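Local coordinates for protein glutaconate CoA-transferase subunit A (Acidaminococcus fermentans, PDB 1POI) that catalyses, as the large subunit of its enzyme, the transfer of coenzyme A from acetyl-CoA to glutaconate and (R)-2-hydroxyglutarate in glutamate degradation, at residues I20-F25 and G54-M59; K30-V35 and H245-Y250; R189-K194 and Y250-Y255. One frame throughout, in Å; residues are numbered along the deposited sequence.

Contact 1: I20-F25 and G54-M59; sequences IALGGF and GGDWDM
The indole of W57 takes the CD1 methyl of L22 on one face, 3.1 Å above the ring plane and displaced toward the rim over the pyrrole side, L22 CD1 lying 3.2 Å from W57 NE1. At the far end of the benzene ring I20 CD1 reaches W57 CH2 at 3.4 Å, approaching obliquely; chi1 of 57° puts I20 CG1 between the two main-chain neighbours and turns CD1 to the indole. While L22 CD1 lies over the face, a water takes the indole N-H, accepting from W57 NE1 at 3.0 Å and from L22 N at 2.9 Å, and ties helix to strand where no direct hydrogen bond joins them. D56 folds its carboxylate back over the helix start, D56 OD1 accepting from G54 N at 2.8 Å, nearly along the C-O axis, and weakly from W57 N. D56 OD2 lies 3.9 Å from L22 CD1 and forms a salt bridge with K30. Here the C-terminal end of strand 19-22, central in the parallel sheet of a Rossmann-like CoA-transferase domain, meets the first turn of helix 55-62. A carboxylate beside the L22 side chain would be costly if unpaired; the lysine and the two N-H groups are consistent with its remaining ionised.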
ATOM      1  N   ILE A  20     -11.139 -32.004 -16.711  1.00 19.13           N
ATOM      2  CA  ILE A  20     -11.040 -30.849 -15.809  1.00 18.25           C
ATOM      3  C   ILE A  20      -9.605 -30.576 -15.393  1.00 17.37           C
ATOM      4  O   ILE A  20      -8.696 -31.385 -15.632  1.00 16.26           O
ATOM      5  CB  ILE A  20     -11.810 -31.072 -14.475  1.00 19.07           C
ATOM      6  CG1 ILE A  20     -11.298 -32.330 -13.778  1.00 18.11           C
ATOM      7  CG2 ILE A  20     -13.299 -31.112 -14.697  1.00 17.29           C
ATOM      8  CD1 ILE A  20     -11.837 -32.483 -12.397  1.00 22.11           C
ATOM      9  N   ALA A  21      -9.419 -29.409 -14.789  1.00 16.84           N
ATOM     10  CA  ALA A  21      -8.131 -28.989 -14.250  1.00 15.53           C
ATOM     11  C   ALA A  21      -8.422 -28.193 -12.957  1.00 15.92           C
ATOM     12  O   ALA A  21      -9.285 -27.291 -12.918  1.00 10.43           O
ATOM     13  CB  ALA A  21      -7.355 -28.162 -15.262  1.00 13.35           C
ATOM     14  N   LEU A  22      -7.772 -28.613 -11.877  1.00 17.43           N
ATOM     15  CA  LEU A  22      -7.955 -27.972 -10.579  1.00 18.74           C
ATOM     16  C   LEU A  22      -6.725 -27.142 -10.243  1.00 18.29           C
ATOM     17  O   LEU A  22      -5.590 -27.596 -10.431  1.00 15.65           O
ATOM     18  CB  LEU A  22      -8.210 -29.035  -9.496  1.00 18.04           C
ATOM     19  CG  LEU A  22      -9.489 -29.876  -9.675  1.00 19.34           C
ATOM     20  CD1 LEU A  22      -9.412 -31.130  -8.852  1.00 20.18           C
ATOM     21  CD2 LEU A  22     -10.743 -29.092  -9.322  1.00 13.79           C
ATOM     22  N   GLY A  23      -6.960 -25.908  -9.811  1.00 17.19           N
ATOM     23  CA  GLY A  23      -5.868 -25.029  -9.443  1.00 20.77           C
ATOM     24  C   GLY A  23      -5.192 -25.376  -8.123  1.00 21.83           C
ATOM     25  O   GLY A  23      -5.483 -26.428  -7.534  1.00 24.49           O
ATOM     26  N   GLY A  24      -4.258 -24.518  -7.690  1.00 19.46           N
ATOM     27  CA  GLY A  24      -3.552 -24.707  -6.433  1.00 14.84           C
ATOM     28  C   GLY A  24      -2.423 -25.708  -6.476  1.00 14.33           C
ATOM     29  O   GLY A  24      -2.301 -26.454  -7.434  1.00 14.75           O
ATOM     30  N   PHE A  25      -1.608 -25.726  -5.423  1.00 15.95           N
ATOM     31  CA  PHE A  25      -0.452 -26.615  -5.306  1.00 15.26           C
ATOM     32  C   PHE A  25      -0.573 -27.331  -3.968  1.00 16.10           C
ATOM     33  O   PHE A  25      -0.556 -26.683  -2.934  1.00 17.28           O
ATOM     34  CB  PHE A  25       0.834 -25.785  -5.321  1.00 13.40           C
ATOM     35  CG  PHE A  25       2.086 -26.576  -5.614  1.00  7.78           C
ATOM     36  CD1 PHE A  25       2.663 -27.385  -4.646  1.00  6.75           C
ATOM     37  CD2 PHE A  25       2.699 -26.485  -6.854  1.00  2.34           C
ATOM     38  CE1 PHE A  25       3.835 -28.098  -4.911  1.00  3.44           C
ATOM     39  CE2 PHE A  25       3.864 -27.187  -7.129  1.00  2.38           C
ATOM     40  CZ  PHE A  25       4.430 -27.996  -6.153  1.00  6.84           C
ATOM     41  N   GLY A  54      -3.285 -32.869  -4.333  1.00 15.27           N
ATOM     42  CA  GLY A  54      -3.416 -33.150  -2.921  1.00 19.92           C
ATOM     43  C   GLY A  54      -4.663 -33.926  -2.553  1.00 19.60           C
ATOM     44  O   GLY A  54      -5.085 -34.831  -3.263  1.00 20.60           O
ATOM     45  N   GLY A  55      -5.306 -33.518  -1.473  1.00 20.61           N
ATOM     46  CA  GLY A  55      -6.491 -34.229  -1.028  1.00 22.53           C
ATOM     47  C   GLY A  55      -7.632 -34.101  -1.996  1.00 22.11           C
ATOM     48  O   GLY A  55      -8.543 -34.923  -2.001  1.00 24.37           O
ATOM     49  N   ASP A  56      -7.583 -33.049  -2.805  1.00 24.70           N
ATOM     50  CA  ASP A  56      -8.608 -32.775  -3.808  1.00 22.66           C
ATOM     51  C   ASP A  56      -8.767 -33.962  -4.795  1.00 21.96           C
ATOM     52  O   ASP A  56      -9.811 -34.612  -4.820  1.00 23.11           O
ATOM     53  CB  ASP A  56      -8.359 -31.402  -4.498  1.00 20.77           C
ATOM     54  CG  ASP A  56      -6.922 -31.244  -5.112  1.00 24.82           C
ATOM     55  OD1 ASP A  56      -5.937 -31.903  -4.695  1.00 20.48           O
ATOM     56  OD2 ASP A  56      -6.775 -30.419  -6.046  1.00 25.58           O
ATOM     57  N   TRP A  57      -7.717 -34.325  -5.520  1.00 19.48           N
ATOM     58  CA  TRP A  57      -7.835 -35.440  -6.435  1.00 18.94           C
ATOM     59  C   TRP A  57      -8.005 -36.750  -5.694  1.00 21.37           C
ATOM     60  O   TRP A  57      -8.512 -37.721  -6.254  1.00 24.42           O
ATOM     61  CB  TRP A  57      -6.652 -35.507  -7.394  1.00 20.91           C
ATOM     62  CG  TRP A  57      -6.803 -34.530  -8.516  1.00 23.85           C
ATOM     63  CD1 TRP A  57      -6.292 -33.261  -8.576  1.00 22.85           C
ATOM     64  CD2 TRP A  57      -7.604 -34.695  -9.697  1.00 24.91           C
ATOM     65  NE1 TRP A  57      -6.736 -32.625  -9.709  1.00 26.14           N
ATOM     66  CE2 TRP A  57      -7.541 -33.480 -10.419  1.00 26.42           C
ATOM     67  CE3 TRP A  57      -8.372 -35.755 -10.211  1.00 22.13           C
ATOM     68  CZ2 TRP A  57      -8.223 -33.287 -11.637  1.00 23.85           C
ATOM     69  CZ3 TRP A  57      -9.045 -35.565 -11.412  1.00 23.09           C
ATOM     70  CH2 TRP A  57      -8.964 -34.337 -12.115  1.00 21.13           C
ATOM     71  N   ASP A  58      -7.606 -36.791  -4.429  1.00 21.71           N
ATOM     72  CA  ASP A  58      -7.765 -38.019  -3.662  1.00 19.43           C
ATOM     73  C   ASP A  58      -9.231 -38.247  -3.414  1.00 18.87           C
ATOM     74  O   ASP A  58      -9.738 -39.349  -3.583  1.00 20.06           O
ATOM     75  CB  ASP A  58      -7.071 -37.947  -2.324  1.00 20.13           C
ATOM     76  CG  ASP A  58      -6.763 -39.312  -1.773  1.00 24.32           C
ATOM     77  OD1 ASP A  58      -6.126 -40.087  -2.511  1.00 26.16           O
ATOM     78  OD2 ASP A  58      -7.137 -39.615  -0.613  1.00 24.94           O
ATOM     79  N   MET A  59      -9.928 -37.199  -3.021  1.00 19.18           N
ATOM     80  CA  MET A  59     -11.335 -37.344  -2.755  1.00 19.94           C
ATOM     81  C   MET A  59     -12.106 -37.798  -3.995  1.00 22.79           C
ATOM     82  O   MET A  59     -12.901 -38.735  -3.910  1.00 25.14           O
ATOM     83  CB  MET A  59     -11.880 -36.073  -2.134  1.00 20.78           C
ATOM     84  CG  MET A  59     -11.274 -35.815  -0.755  1.00 20.49           C
ATOM     85  SD  MET A  59     -12.024 -34.386   0.002  1.00 28.81           S
ATOM     86  CE  MET A  59     -13.506 -35.056   0.598  1.00 25.60           C
TER
HETATM   87  O   HOH W   1      -5.667 -30.574 -11.602  1.00 17.57           O

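Contact 2: K30-V35 and H245-Y250; sequences KPYAAV and HPSQCY
The 245-250 loop draws near the start of helix 32-40, with CA atoms 6.2 Å apart at K30 and S247 and 6.4 Å apart at Y32 and H245, while P31, just before the helix, centres an inverse gamma turn closed by Y32 N to K30 O at 2.8 Å. Y32 carries most of the packing. The cis peptide between H245 and P246 presents both its sides to this residue: H245 O comes to 3.1 Å from Y32 CB, and P246 CD rests over the centre of the ring, a CH-pi contact 3.9 Å from the centroid and 11° off the normal, the two side chains crossing at about a right angle. This is a loop-to-helix junction of the α/β fold: the segment after strand 236-239, outermost in the parallel sheet within this chain, returns to the helix that follows the central strand 19-22. The one hydrogen bond between the segments is nearly straight, K30 N to S247 OG at 3.1 Å and 167°; S247 OG also bonds A244 O, which holds the hydroxyl between two backbone groups. At the edge of the Y32 ring S247 OG is 4.1 Å from Y32 CD2. The K30 chain leads its ammonium away from the loop, to D56.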
ATOM      1  N   LYS A  30      -5.922 -24.814  -2.876  1.00 13.26           N
ATOM      2  CA  LYS A  30      -6.686 -25.814  -3.630  1.00 13.70           C
ATOM      3  C   LYS A  30      -8.199 -25.451  -3.620  1.00 16.63           C
ATOM      4  O   LYS A  30      -8.742 -25.007  -2.603  1.00 22.34           O
ATOM      5  CB  LYS A  30      -6.509 -27.182  -2.977  1.00 11.31           C
ATOM      6  CG  LYS A  30      -5.876 -28.232  -3.849  1.00  8.88           C
ATOM      7  CD  LYS A  30      -4.408 -28.023  -3.970  1.00  6.17           C
ATOM      8  CE  LYS A  30      -3.829 -29.041  -4.908  1.00 10.64           C
ATOM      9  NZ  LYS A  30      -4.465 -28.893  -6.258  1.00 15.23           N
ATOM     10  N   PRO A  31      -8.913 -25.659  -4.733  1.00 17.10           N
ATOM     11  CA  PRO A  31     -10.337 -25.298  -4.679  1.00 17.69           C
ATOM     12  C   PRO A  31     -11.227 -26.364  -3.988  1.00 20.05           C
ATOM     13  O   PRO A  31     -11.994 -27.090  -4.648  1.00 22.17           O
ATOM     14  CB  PRO A  31     -10.677 -25.115  -6.155  1.00 14.84           C
ATOM     15  CG  PRO A  31      -9.826 -26.198  -6.796  1.00 14.09           C
ATOM     16  CD  PRO A  31      -8.501 -26.029  -6.101  1.00 15.30           C
ATOM     17  N   TYR A  32     -11.177 -26.408  -2.655  1.00 18.97           N
ATOM     18  CA  TYR A  32     -11.958 -27.380  -1.877  1.00 13.56           C
ATOM     19  C   TYR A  32     -13.477 -27.207  -1.853  1.00 12.74           C
ATOM     20  O   TYR A  32     -14.194 -28.174  -2.082  1.00 10.06           O
ATOM     21  CB  TYR A  32     -11.423 -27.504  -0.444  1.00 10.90           C
ATOM     22  CG  TYR A  32     -10.276 -28.479  -0.341  1.00  6.53           C
ATOM     23  CD1 TYR A  32     -10.509 -29.837  -0.332  1.00  3.54           C
ATOM     24  CD2 TYR A  32      -8.961 -28.046  -0.311  1.00  3.49           C
ATOM     25  CE1 TYR A  32      -9.476 -30.735  -0.310  1.00  2.00           C
ATOM     26  CE2 TYR A  32      -7.924 -28.945  -0.290  1.00  2.00           C
ATOM     27  CZ  TYR A  32      -8.193 -30.287  -0.293  1.00  2.00           C
ATOM     28  OH  TYR A  32      -7.175 -31.205  -0.334  1.00  4.64           O
ATOM     29  N   ALA A  33     -13.985 -26.003  -1.599  1.00 13.10           N
ATOM     30  CA  ALA A  33     -15.444 -25.828  -1.568  1.00 15.77           C
ATOM     31  C   ALA A  33     -16.067 -26.456  -2.809  1.00 17.03           C
ATOM     32  O   ALA A  33     -16.990 -27.264  -2.709  1.00 17.46           O
ATOM     33  CB  ALA A  33     -15.820 -24.363  -1.486  1.00 14.45           C
ATOM     34  N   ALA A  34     -15.458 -26.159  -3.958  1.00 19.88           N
ATOM     35  CA  ALA A  34     -15.886 -26.649  -5.263  1.00 18.63           C
ATOM     36  C   ALA A  34     -15.766 -28.157  -5.367  1.00 17.25           C
ATOM     37  O   ALA A  34     -16.715 -28.819  -5.770  1.00 20.43           O
ATOM     38  CB  ALA A  34     -15.070 -25.996  -6.362  1.00 17.17           C
ATOM     39  N   VAL A  35     -14.599 -28.706  -5.051  1.00 14.44           N
ATOM     40  CA  VAL A  35     -14.433 -30.146  -5.136  1.00 10.49           C
ATOM     41  C   VAL A  35     -15.511 -30.843  -4.314  1.00 12.31           C
ATOM     42  O   VAL A  35     -15.887 -31.984  -4.583  1.00 13.42           O
ATOM     43  CB  VAL A  35     -13.029 -30.569  -4.711  1.00  7.29           C
ATOM     44  CG1 VAL A  35     -12.970 -32.072  -4.404  1.00  8.05           C
ATOM     45  CG2 VAL A  35     -12.076 -30.250  -5.818  1.00  6.16           C
ATOM     46  N   HIS A 245      -9.897 -24.097   2.357  1.00 16.67           N
ATOM     47  CA  HIS A 245      -9.723 -24.881   3.569  1.00 18.50           C
ATOM     48  C   HIS A 245      -9.913 -26.341   3.245  1.00 17.23           C
ATOM     49  O   HIS A 245     -10.855 -26.701   2.540  1.00 20.19           O
ATOM     50  CB  HIS A 245     -10.707 -24.425   4.649  1.00 21.91           C
ATOM     51  CG  HIS A 245     -10.583 -25.184   5.934  1.00 24.86           C
ATOM     52  ND1 HIS A 245     -10.968 -26.501   6.064  1.00 26.97           N
ATOM     53  CD2 HIS A 245     -10.107 -24.814   7.144  1.00 28.67           C
ATOM     54  CE1 HIS A 245     -10.731 -26.912   7.295  1.00 27.61           C
ATOM     55  NE2 HIS A 245     -10.211 -25.907   7.972  1.00 30.72           N
ATOM     56  N   PRO A 246      -9.074 -27.217   3.810  1.00 15.86           N
ATOM     57  CA  PRO A 246      -7.947 -27.053   4.737  1.00 18.31           C
ATOM     58  C   PRO A 246      -6.590 -26.572   4.189  1.00 19.79           C
ATOM     59  O   PRO A 246      -5.579 -26.746   4.865  1.00 19.22           O
ATOM     60  CB  PRO A 246      -7.761 -28.476   5.253  1.00 20.02           C
ATOM     61  CG  PRO A 246      -7.948 -29.268   4.022  1.00 15.10           C
ATOM     62  CD  PRO A 246      -9.244 -28.642   3.489  1.00 16.21           C
ATOM     63  N   SER A 247      -6.527 -26.039   2.974  1.00 19.70           N
ATOM     64  CA  SER A 247      -5.237 -25.624   2.445  1.00 16.39           C
ATOM     65  C   SER A 247      -5.001 -24.135   2.645  1.00 16.47           C
ATOM     66  O   SER A 247      -5.949 -23.372   2.924  1.00 14.42           O
ATOM     67  CB  SER A 247      -5.116 -26.018   0.976  1.00 13.98           C
ATOM     68  OG  SER A 247      -6.005 -25.271   0.184  1.00 11.06           O
ATOM     69  N   GLN A 248      -3.731 -23.736   2.534  1.00 15.28           N
ATOM     70  CA  GLN A 248      -3.317 -22.332   2.705  1.00 14.84           C
ATOM     71  C   GLN A 248      -3.947 -21.434   1.653  1.00 14.92           C
ATOM     72  O   GLN A 248      -4.532 -21.897   0.683  1.00 21.29           O
ATOM     73  CB  GLN A 248      -1.790 -22.189   2.614  1.00  7.35           C
ATOM     74  CG  GLN A 248      -1.060 -23.204   3.417  1.00  9.28           C
ATOM     75  CD  GLN A 248       0.406 -22.997   3.409  1.00 13.77           C
ATOM     76  OE1 GLN A 248       1.123 -23.523   2.550  1.00 14.03           O
ATOM     77  NE2 GLN A 248       0.895 -22.235   4.384  1.00 19.47           N
ATOM     78  N   CYS A 249      -3.819 -20.141   1.856  1.00  9.96           N
ATOM     79  CA  CYS A 249      -4.333 -19.191   0.926  1.00  8.41           C
ATOM     80  C   CYS A 249      -3.640 -17.919   1.338  1.00 12.50           C
ATOM     81  O   CYS A 249      -4.061 -17.219   2.280  1.00 14.28           O
ATOM     82  CB  CYS A 249      -5.829 -19.092   1.044  1.00  6.41           C
ATOM     83  SG  CYS A 249      -6.531 -17.829   0.009  1.00  9.58           S
ATOM     84  N   TYR A 250      -2.503 -17.708   0.679  1.00 11.29           N
ATOM     85  CA  TYR A 250      -1.617 -16.582   0.871  1.00  9.82           C
ATOM     86  C   TYR A 250      -2.247 -15.277   1.345  1.00 10.83           C
ATOM     87  O   TYR A 250      -3.176 -14.758   0.732  1.00 11.39           O
ATOM     88  CB  TYR A 250      -0.839 -16.346  -0.428  1.00 12.00           C
ATOM     89  CG  TYR A 250       0.271 -15.325  -0.308  1.00 11.68           C
ATOM     90  CD1 TYR A 250      -0.001 -13.962  -0.418  1.00 10.85           C
ATOM     91  CD2 TYR A 250       1.584 -15.715  -0.029  1.00 11.04           C
ATOM     92  CE1 TYR A 250       0.984 -13.025  -0.245  1.00  6.43           C
ATOM     93  CE2 TYR A 250       2.591 -14.766   0.143  1.00  6.67           C
ATOM     94  CZ  TYR A 250       2.276 -13.432   0.035  1.00  6.61           C
ATOM     95  OH  TYR A 250       3.242 -12.468   0.232  1.00 15.11           O
TER

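Contact 3: R189-K194 and Y250-Y255; sequences RIWGGK and YGLYDY
With chi1 at -172°, Y250 sets its CG anti to its backbone N and turns a ring face to G192 CA; W191, with CG anti to its carbonyl carbon (chi1 -46°), runs its indole along the carbonyls of Y250 and G251 toward L252. The two aromatic residues therefore meet through W191 CB, 3.8 Å from Y250 CD1, and not ring against ring. Over the centre of the tyrosine face sits G192 CA, 4.0 Å from the ring centroid in a CH-pi contact only 13° off the normal. G192 has a positive phi, a backbone bend that glycine takes readily, and with no side chain its main chain lies directly on the ring. G251, also at positive phi, passes close to the indole edge. The benzene edge of the indole faces the loop's carbonyls, Y250 O lying 3.4 Å from W191 CE3 and G251 O in the ring plane, 3.9 Å from W191 CZ3. No hydrogen bond crosses the contact, but this arrangement is consistent with a weak attraction between the C-H edge and the oxygens. L252 closes the far end, its CG 3.7 Å from W191 CZ3, the two side chains crossing at about a right angle. The indole N-H is engaged with Q181, and Q180 links the two loops by bonding both W191 N and Y250 O. Y250 also packs on T225 of another copy of the subunit. The contact thus joins the loop between strand 188-189 and helix 197-203 to the one between strand 236-239 and helix 257-266.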
ATOM      1  N   ARG A 189      -8.024 -11.671  -8.942  1.00 17.38           N
ATOM      2  CA  ARG A 189      -6.809 -11.274  -8.227  1.00 17.42           C
ATOM      3  C   ARG A 189      -6.327 -12.432  -7.350  1.00 16.80           C
ATOM      4  O   ARG A 189      -7.015 -12.805  -6.404  1.00 16.85           O
ATOM      5  CB  ARG A 189      -7.115 -10.098  -7.289  1.00 18.54           C
ATOM      6  CG  ARG A 189      -6.417  -8.794  -7.615  1.00 20.83           C
ATOM      7  CD  ARG A 189      -6.918  -7.679  -6.699  1.00 23.13           C
ATOM      8  NE  ARG A 189      -6.850  -6.362  -7.338  1.00 26.07           N
ATOM      9  CZ  ARG A 189      -6.996  -5.198  -6.705  1.00 28.71           C
ATOM     10  NH1 ARG A 189      -7.210  -5.154  -5.392  1.00 26.89           N
ATOM     11  NH2 ARG A 189      -6.997  -4.063  -7.399  1.00 31.92           N
ATOM     12  N   ILE A 190      -5.179 -13.009  -7.688  1.00 14.09           N
ATOM     13  CA  ILE A 190      -4.568 -14.077  -6.909  1.00 14.10           C
ATOM     14  C   ILE A 190      -3.256 -13.546  -6.251  1.00 16.42           C
ATOM     15  O   ILE A 190      -2.255 -13.341  -6.951  1.00 17.72           O
ATOM     16  CB  ILE A 190      -4.135 -15.245  -7.799  1.00 15.61           C
ATOM     17  CG1 ILE A 190      -5.334 -15.861  -8.529  1.00 13.55           C
ATOM     18  CG2 ILE A 190      -3.376 -16.289  -6.964  1.00 13.04           C
ATOM     19  CD1 ILE A 190      -4.918 -17.013  -9.464  1.00  6.42           C
ATOM     20  N   TRP A 191      -3.258 -13.305  -4.938  1.00 12.95           N
ATOM     21  CA  TRP A 191      -2.052 -12.846  -4.241  1.00  6.15           C
ATOM     22  C   TRP A 191      -1.031 -14.015  -4.105  1.00  6.45           C
ATOM     23  O   TRP A 191      -1.415 -15.160  -3.874  1.00  3.61           O
ATOM     24  CB  TRP A 191      -2.408 -12.381  -2.850  1.00  5.10           C
ATOM     25  CG  TRP A 191      -3.601 -11.493  -2.734  1.00  4.91           C
ATOM     26  CD1 TRP A 191      -4.177 -10.730  -3.712  1.00  6.95           C
ATOM     27  CD2 TRP A 191      -4.343 -11.237  -1.535  1.00  3.84           C
ATOM     28  NE1 TRP A 191      -5.236 -10.003  -3.190  1.00  3.17           N
ATOM     29  CE2 TRP A 191      -5.357 -10.296  -1.857  1.00  3.01           C
ATOM     30  CE3 TRP A 191      -4.253 -11.708  -0.227  1.00  2.00           C
ATOM     31  CZ2 TRP A 191      -6.267  -9.819  -0.911  1.00  3.66           C
ATOM     32  CZ3 TRP A 191      -5.160 -11.238   0.706  1.00  8.96           C
ATOM     33  CH2 TRP A 191      -6.156 -10.298   0.360  1.00  3.83           C
ATOM     34  N   GLY A 192       0.259 -13.728  -4.221  1.00  3.87           N
ATOM     35  CA  GLY A 192       1.231 -14.795  -4.106  1.00  7.28           C
ATOM     36  C   GLY A 192       1.342 -15.580  -5.395  1.00 11.18           C
ATOM     37  O   GLY A 192       0.748 -15.196  -6.383  1.00 14.82           O
ATOM     38  N   GLY A 193       2.151 -16.636  -5.412  1.00 12.77           N
ATOM     39  CA  GLY A 193       2.304 -17.442  -6.610  1.00 15.42           C
ATOM     40  C   GLY A 193       0.979 -17.982  -7.124  1.00 18.27           C
ATOM     41  O   GLY A 193       0.067 -18.271  -6.357  1.00 18.95           O
ATOM     42  N   LYS A 194       0.887 -18.150  -8.432  1.00 20.91           N
ATOM     43  CA  LYS A 194      -0.334 -18.626  -9.060  1.00 20.49           C
ATOM     44  C   LYS A 194      -0.325 -20.097  -9.423  1.00 20.31           C
ATOM     45  O   LYS A 194      -1.369 -20.653  -9.718  1.00 22.32           O
ATOM     46  CB  LYS A 194      -0.586 -17.851 -10.351  1.00 20.12           C
ATOM     47  CG  LYS A 194      -1.088 -16.459 -10.161  1.00 24.51           C
ATOM     48  CD  LYS A 194       0.008 -15.436 -10.055  1.00 20.35           C
ATOM     49  CE  LYS A 194      -0.451 -14.429  -9.016  1.00 26.40           C
ATOM     50  NZ  LYS A 194       0.245 -13.115  -8.994  1.00 25.98           N
ATOM     51  N   TYR A 250      -2.503 -17.708   0.679  1.00 11.29           N
ATOM     52  CA  TYR A 250      -1.617 -16.582   0.871  1.00  9.82           C
ATOM     53  C   TYR A 250      -2.247 -15.277   1.345  1.00 10.83           C
ATOM     54  O   TYR A 250      -3.176 -14.758   0.732  1.00 11.39           O
ATOM     55  CB  TYR A 250      -0.839 -16.346  -0.428  1.00 12.00           C
ATOM     56  CG  TYR A 250       0.271 -15.325  -0.308  1.00 11.68           C
ATOM     57  CD1 TYR A 250      -0.001 -13.962  -0.418  1.00 10.85           C
ATOM     58  CD2 TYR A 250       1.584 -15.715  -0.029  1.00 11.04           C
ATOM     59  CE1 TYR A 250       0.984 -13.025  -0.245  1.00  6.43           C
ATOM     60  CE2 TYR A 250       2.591 -14.766   0.143  1.00  6.67           C
ATOM     61  CZ  TYR A 250       2.276 -13.432   0.035  1.00  6.61           C
ATOM     62  OH  TYR A 250       3.242 -12.468   0.232  1.00 15.11           O
ATOM     63  N   GLY A 251      -1.732 -14.754   2.455  1.00 11.44           N
ATOM     64  CA  GLY A 251      -2.199 -13.487   2.976  1.00 11.00           C
ATOM     65  C   GLY A 251      -3.518 -13.546   3.691  1.00 14.96           C
ATOM     66  O   GLY A 251      -3.988 -12.532   4.218  1.00 14.21           O
ATOM     67  N   LEU A 252      -4.134 -14.723   3.713  1.00 15.80           N
ATOM     68  CA  LEU A 252      -5.404 -14.859   4.393  1.00 15.53           C
ATOM     69  C   LEU A 252      -5.396 -15.873   5.528  1.00 16.04           C
ATOM     70  O   LEU A 252      -5.754 -15.537   6.658  1.00 18.23           O
ATOM     71  CB  LEU A 252      -6.518 -15.162   3.399  1.00 12.51           C
ATOM     72  CG  LEU A 252      -6.919 -13.956   2.555  1.00 14.43           C
ATOM     73  CD1 LEU A 252      -7.972 -14.354   1.552  1.00 18.47           C
ATOM     74  CD2 LEU A 252      -7.446 -12.845   3.424  1.00 10.95           C
ATOM     75  N   TYR A 253      -4.961 -17.096   5.259  1.00 13.89           N
ATOM     76  CA  TYR A 253      -4.963 -18.106   6.302  1.00 13.81           C
ATOM     77  C   TYR A 253      -4.018 -19.227   6.002  1.00 10.78           C
ATOM     78  O   TYR A 253      -3.644 -19.426   4.864  1.00 13.67           O
ATOM     79  CB  TYR A 253      -6.382 -18.644   6.559  1.00 17.48           C
ATOM     80  CG  TYR A 253      -7.156 -19.057   5.319  1.00 20.94           C
ATOM     81  CD1 TYR A 253      -6.990 -20.324   4.757  1.00 21.98           C
ATOM     82  CD2 TYR A 253      -8.040 -18.181   4.705  1.00 19.89           C
ATOM     83  CE1 TYR A 253      -7.678 -20.695   3.627  1.00 20.72           C
ATOM     84  CE2 TYR A 253      -8.728 -18.545   3.571  1.00 21.28           C
ATOM     85  CZ  TYR A 253      -8.545 -19.802   3.038  1.00 21.29           C
ATOM     86  OH  TYR A 253      -9.254 -20.170   1.919  1.00 26.89           O
ATOM     87  N   ASP A 254      -3.664 -19.963   7.043  1.00  8.95           N
ATOM     88  CA  ASP A 254      -2.720 -21.062   6.999  1.00  7.78           C
ATOM     89  C   ASP A 254      -3.432 -22.434   6.898  1.00  9.09           C
ATOM     90  O   ASP A 254      -4.659 -22.526   7.107  1.00  8.96           O
ATOM     91  CB  ASP A 254      -1.914 -20.955   8.284  1.00  9.06           C
ATOM     92  CG  ASP A 254      -0.539 -21.531   8.157  1.00 17.39           C
ATOM     93  OD1 ASP A 254      -0.318 -22.354   7.247  1.00 17.71           O
ATOM     94  OD2 ASP A 254       0.333 -21.154   8.979  1.00 19.68           O
ATOM     95  N   TYR A 255      -2.699 -23.503   6.578  1.00  6.79           N
ATOM     96  CA  TYR A 255      -3.356 -24.794   6.492  1.00  8.83           C
ATOM     97  C   TYR A 255      -3.869 -25.235   7.845  1.00 13.00           C
ATOM     98  O   TYR A 255      -3.333 -24.860   8.876  1.00 17.11           O
ATOM     99  CB  TYR A 255      -2.496 -25.895   5.858  1.00 11.50           C
ATOM    100  CG  TYR A 255      -1.008 -25.920   6.143  1.00 17.16           C
ATOM    101  CD1 TYR A 255      -0.488 -25.673   7.409  1.00 17.40           C
ATOM    102  CD2 TYR A 255      -0.108 -26.169   5.112  1.00 22.28           C
ATOM    103  CE1 TYR A 255       0.899 -25.663   7.634  1.00 17.17           C
ATOM    104  CE2 TYR A 255       1.273 -26.165   5.323  1.00 22.69           C
ATOM    105  CZ  TYR A 255       1.770 -25.907   6.582  1.00 22.37           C
ATOM    106  OH  TYR A 255       3.142 -25.887   6.751  1.00 21.86           O
TER

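Depth in the fold goes with the chemistry of the three. Contact 1 lies near the centre of the chain and contact 2 is also fully buried, whereas contact 3 is at the surface and is reached by another chain through the most residues. K30 couples the first two: its ammonium, supplied by contact 2, meets D56 OD2 of contact 1 at 2.8 Å, and strand 19-22 runs on in the chain to helix 32-40. Contacts 2 and 3 share Y250; their segments 245-250 and 250-255 are successive parts of one loop, which reaches first that helix and then the 189-194 loop. A water bridge serves the deepest contact and a direct serine bond the second, while the outermost relies on glycine and aromatic packing.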